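Agmatinase (Deinococcus radiodurans, PDB 1WOG) probably hydrolyses agmatine to putrescine and urea, as a manganese-dependent member of the arginase (ureohydrolase) family with two metal ions per subunit. Local coordinates at residues L142-D147 with D229-D234. Numbering follows the deposited sequence.
Sequences LDAHLD and DVDGFD. With MN (manganese (II) ion), chain H; MN (manganese (II) ion), chain G; 16D (hexane-1,6-diamine), chain I.
The binuclear manganese site of the enzyme is built where Asp-143 and Asp-229 meet, at the ends of the neighbouring parallel strands 137-142 and 223-229. Asp-143 spans the two ions with both oxygens: OD1 lies 2.2 Å from the manganese of chain H and OD2 2.1 Å from that of chain G. Asp-229 bridges differently, through OD2 alone. Its carboxylate plane is turned 64° from that of Asp-143, and with CG anti to the backbone N (chi1 178°) it extends toward the pair, OD2 bridging from one side. Asp-231 grips the chain H ion with both oxygens, and His-145 binds the same ion through ND1, 2.2 Å away, its ring steeply inclined to the Asp-231 carboxylate. On the chain G ion, Asp-147 OD2 and His-121 complete the protein ligands.

Backbone N-H groups steady these carboxylates. Ala-144 N donates to Asp-231 OD1 over 3.2 Å, nearly in line with the C-O bond, while His-145 N and Asp-231 N close Asx turns on Asp-143 OD1 and Asp-229 OD1. The strand pairing persists in Asp-229 N to Leu-142 O (3.0 Å), and Gly-232 CA packs 3.8 Å from Asp-143 C. Hexane-1,6-diamine passes C4 over one face of the His-145 ring; its fit beside Asp-147 is doubtful. Carboxylate-bridged manganese pairs held by DAHxD and DxD sequences at strand ends are characteristic of the arginase fold.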
ATOM      1  N   LEU A 142       2.415  29.053  -7.087  1.00  7.21           N
ATOM      2  CA  LEU A 142       2.752  28.468  -5.786  1.00  9.46           C
ATOM      3  C   LEU A 142       3.607  27.269  -6.169  1.00  8.14           C
ATOM      4  O   LEU A 142       3.166  26.420  -6.941  1.00  7.24           O
ATOM      5  CB  LEU A 142       1.497  28.002  -5.046  1.00  9.31           C
ATOM      6  CG  LEU A 142       0.495  29.096  -4.660  1.00 10.55           C
ATOM      7  CD1 LEU A 142      -0.597  28.494  -3.808  1.00 10.32           C
ATOM      8  CD2 LEU A 142       1.195  30.210  -3.902  1.00 11.92           C
ATOM      9  N   ASP A 143       4.816  27.176  -5.629  1.00  8.11           N
ATOM     10  CA  ASP A 143       5.699  26.089  -6.046  1.00  8.12           C
ATOM     11  C   ASP A 143       6.929  26.070  -5.166  1.00  7.90           C
ATOM     12  O   ASP A 143       7.352  27.109  -4.663  1.00  8.74           O
ATOM     13  CB  ASP A 143       6.142  26.368  -7.496  1.00  8.61           C
ATOM     14  CG  ASP A 143       6.548  25.120  -8.268  1.00 12.26           C
ATOM     15  OD1 ASP A 143       7.193  24.216  -7.698  1.00 10.04           O
ATOM     16  OD2 ASP A 143       6.231  25.068  -9.475  1.00 10.35           O
ATOM     17  N   ALA A 144       7.509  24.890  -4.986  1.00  9.08           N
ATOM     18  CA  ALA A 144       8.733  24.776  -4.223  1.00  8.51           C
ATOM     19  C   ALA A 144       9.856  25.063  -5.216  1.00  7.97           C
ATOM     20  O   ALA A 144      10.974  25.362  -4.820  1.00  8.22           O
ATOM     21  CB  ALA A 144       8.886  23.362  -3.663  1.00  8.62           C
ATOM     22  N   HIS A 145       9.544  24.966  -6.507  1.00  9.16           N
ATOM     23  CA  HIS A 145      10.540  25.178  -7.565  1.00  9.88           C
ATOM     24  C   HIS A 145      10.210  26.371  -8.471  1.00 11.01           C
ATOM     25  O   HIS A 145       9.056  26.779  -8.575  1.00  9.27           O
ATOM     26  CB  HIS A 145      10.670  23.904  -8.414  1.00 11.73           C
ATOM     27  CG  HIS A 145      10.684  22.637  -7.609  1.00 11.59           C
ATOM     28  ND1 HIS A 145       9.539  21.923  -7.324  1.00 10.29           N
ATOM     29  CD2 HIS A 145      11.700  21.964  -7.020  1.00 12.11           C
ATOM     30  CE1 HIS A 145       9.850  20.866  -6.595  1.00 13.10           C
ATOM     31  NE2 HIS A 145      11.155  20.867  -6.398  1.00 12.84           N
ATOM     32  N   LEU A 146      11.225  26.920  -9.139  1.00  9.34           N
ATOM     33  CA  LEU A 146      11.019  28.080 -10.005  1.00 10.38           C
ATOM     34  C   LEU A 146      10.453  27.734 -11.384  1.00  9.18           C
ATOM     35  O   LEU A 146       9.597  28.447 -11.897  1.00 11.14           O
ATOM     36  CB  LEU A 146      12.336  28.861 -10.159  1.00 10.75           C
ATOM     37  CG  LEU A 146      12.247  30.212 -10.879  1.00 12.62           C
ATOM     38  CD1 LEU A 146      11.358  31.165 -10.087  1.00 12.89           C
ATOM     39  CD2 LEU A 146      13.646  30.800 -11.036  1.00 11.62           C
ATOM     40  N   ASP A 147      10.931  26.641 -11.974  1.00 10.72           N
ATOM     41  CA  ASP A 147      10.469  26.208 -13.294  1.00  9.73           C
ATOM     42  C   ASP A 147      10.668  27.264 -14.383  1.00  9.78           C
ATOM     43  O   ASP A 147       9.788  27.487 -15.225  1.00  9.33           O
ATOM     44  CB  ASP A 147       8.992  25.795 -13.240  1.00 10.77           C
ATOM     45  CG  ASP A 147       8.761  24.568 -12.371  1.00 12.69           C
ATOM     46  OD1 ASP A 147       9.747  23.882 -12.036  1.00 14.03           O
ATOM     47  OD2 ASP A 147       7.597  24.281 -12.031  1.00 15.90           O
ATOM     48  N   ASP A 229       1.260  24.427  -8.073  1.00  7.00           N
ATOM     49  CA  ASP A 229       2.021  23.180  -8.093  1.00  7.09           C
ATOM     50  C   ASP A 229       1.843  22.675  -6.663  1.00  6.12           C
ATOM     51  O   ASP A 229       2.263  23.343  -5.717  1.00  8.76           O
ATOM     52  CB  ASP A 229       3.502  23.468  -8.363  1.00  7.71           C
ATOM     53  CG  ASP A 229       4.353  22.209  -8.357  1.00  8.01           C
ATOM     54  OD1 ASP A 229       4.012  21.255  -7.630  1.00  9.04           O
ATOM     55  OD2 ASP A 229       5.380  22.187  -9.064  1.00  8.67           O
ATOM     56  N   VAL A 230       1.224  21.512  -6.493  1.00  7.24           N
ATOM     57  CA  VAL A 230       0.984  21.000  -5.149  1.00  6.74           C
ATOM     58  C   VAL A 230       2.233  20.839  -4.285  1.00  8.10           C
ATOM     59  O   VAL A 230       2.126  20.839  -3.049  1.00  5.86           O
ATOM     60  CB  VAL A 230       0.213  19.641  -5.174  1.00  7.14           C
ATOM     61  CG1 VAL A 230      -1.014  19.756  -6.061  1.00  8.86           C
ATOM     62  CG2 VAL A 230       1.115  18.524  -5.667  1.00  9.16           C
ATOM     63  N   ASP A 231       3.414  20.705  -4.897  1.00  8.50           N
ATOM     64  CA  ASP A 231       4.602  20.547  -4.063  1.00  9.41           C
ATOM     65  C   ASP A 231       5.011  21.845  -3.372  1.00 10.01           C
ATOM     66  O   ASP A 231       5.983  21.882  -2.608  1.00  8.65           O
ATOM     67  CB  ASP A 231       5.791  19.901  -4.823  1.00  8.43           C
ATOM     68  CG  ASP A 231       6.346  20.758  -5.953  1.00 10.15           C
ATOM     69  OD1 ASP A 231       6.350  21.999  -5.855  1.00  7.53           O
ATOM     70  OD2 ASP A 231       6.820  20.155  -6.940  1.00 11.85           O
ATOM     71  N   GLY A 232       4.249  22.907  -3.620  1.00  8.93           N
ATOM     72  CA  GLY A 232       4.515  24.167  -2.948  1.00  8.55           C
ATOM     73  C   GLY A 232       4.066  23.961  -1.505  1.00  7.73           C
ATOM     74  O   GLY A 232       4.580  24.581  -0.572  1.00  8.16           O
ATOM     75  N   PHE A 233       3.104  23.060  -1.323  1.00  8.81           N
ATOM     76  CA  PHE A 233       2.589  22.752   0.009  1.00  8.06           C
ATOM     77  C   PHE A 233       3.520  21.791   0.720  1.00  6.23           C
ATOM     78  O   PHE A 233       4.207  20.998   0.085  1.00  6.48           O
ATOM     79  CB  PHE A 233       1.190  22.129  -0.079  1.00  6.80           C
ATOM     80  CG  PHE A 233       0.134  23.091  -0.530  1.00  7.51           C
ATOM     81  CD1 PHE A 233      -0.232  23.170  -1.869  1.00  9.07           C
ATOM     82  CD2 PHE A 233      -0.452  23.969   0.381  1.00  6.55           C
ATOM     83  CE1 PHE A 233      -1.167  24.111  -2.303  1.00 10.50           C
ATOM     84  CE2 PHE A 233      -1.386  24.914  -0.042  1.00  6.09           C
ATOM     85  CZ  PHE A 233      -1.744  24.986  -1.387  1.00  9.73           C
ATOM     86  N   ASP A 234       3.532  21.860   2.047  1.00  7.09           N
ATOM     87  CA  ASP A 234       4.377  20.984   2.850  1.00  9.25           C
ATOM     88  C   ASP A 234       4.040  19.517   2.555  1.00  8.21           C
ATOM     89  O   ASP A 234       2.871  19.140   2.493  1.00  7.11           O
ATOM     90  CB  ASP A 234       4.161  21.291   4.336  1.00  9.79           C
ATOM     91  CG  ASP A 234       5.231  20.681   5.219  1.00 10.38           C
ATOM     92  OD1 ASP A 234       5.204  19.456   5.436  1.00 11.86           O
ATOM     93  OD2 ASP A 234       6.109  21.433   5.682  1.00 12.58           O
TER
HETATM   94 MN    MN H1602       7.400  22.039  -7.934  1.00 16.72          MN
HETATM   95 MN    MN G1601       6.391  23.346 -10.665  1.00 12.55          MN
HETATM   96  N1  16D I1401      12.966  24.809 -11.692  1.00 19.54           N
HETATM   97  C1  16D I1401      13.698  23.506 -11.839  1.00 24.03           C
HETATM   98  C2  16D I1401      12.936  22.366 -11.124  1.00 23.99           C
HETATM   99  C3  16D I1401      11.464  22.413 -11.390  1.00 26.44           C
HETATM  100  C4  16D I1401      10.778  21.111 -11.272  1.00 26.83           C
HETATM  101  C5  16D I1401       9.372  21.342 -11.577  1.00 25.71           C
HETATM  102  C6  16D I1401       8.336  20.920 -10.873  1.00 25.99           C
HETATM  103  N2  16D I1401       8.516  19.898 -10.050  1.00 25.52           N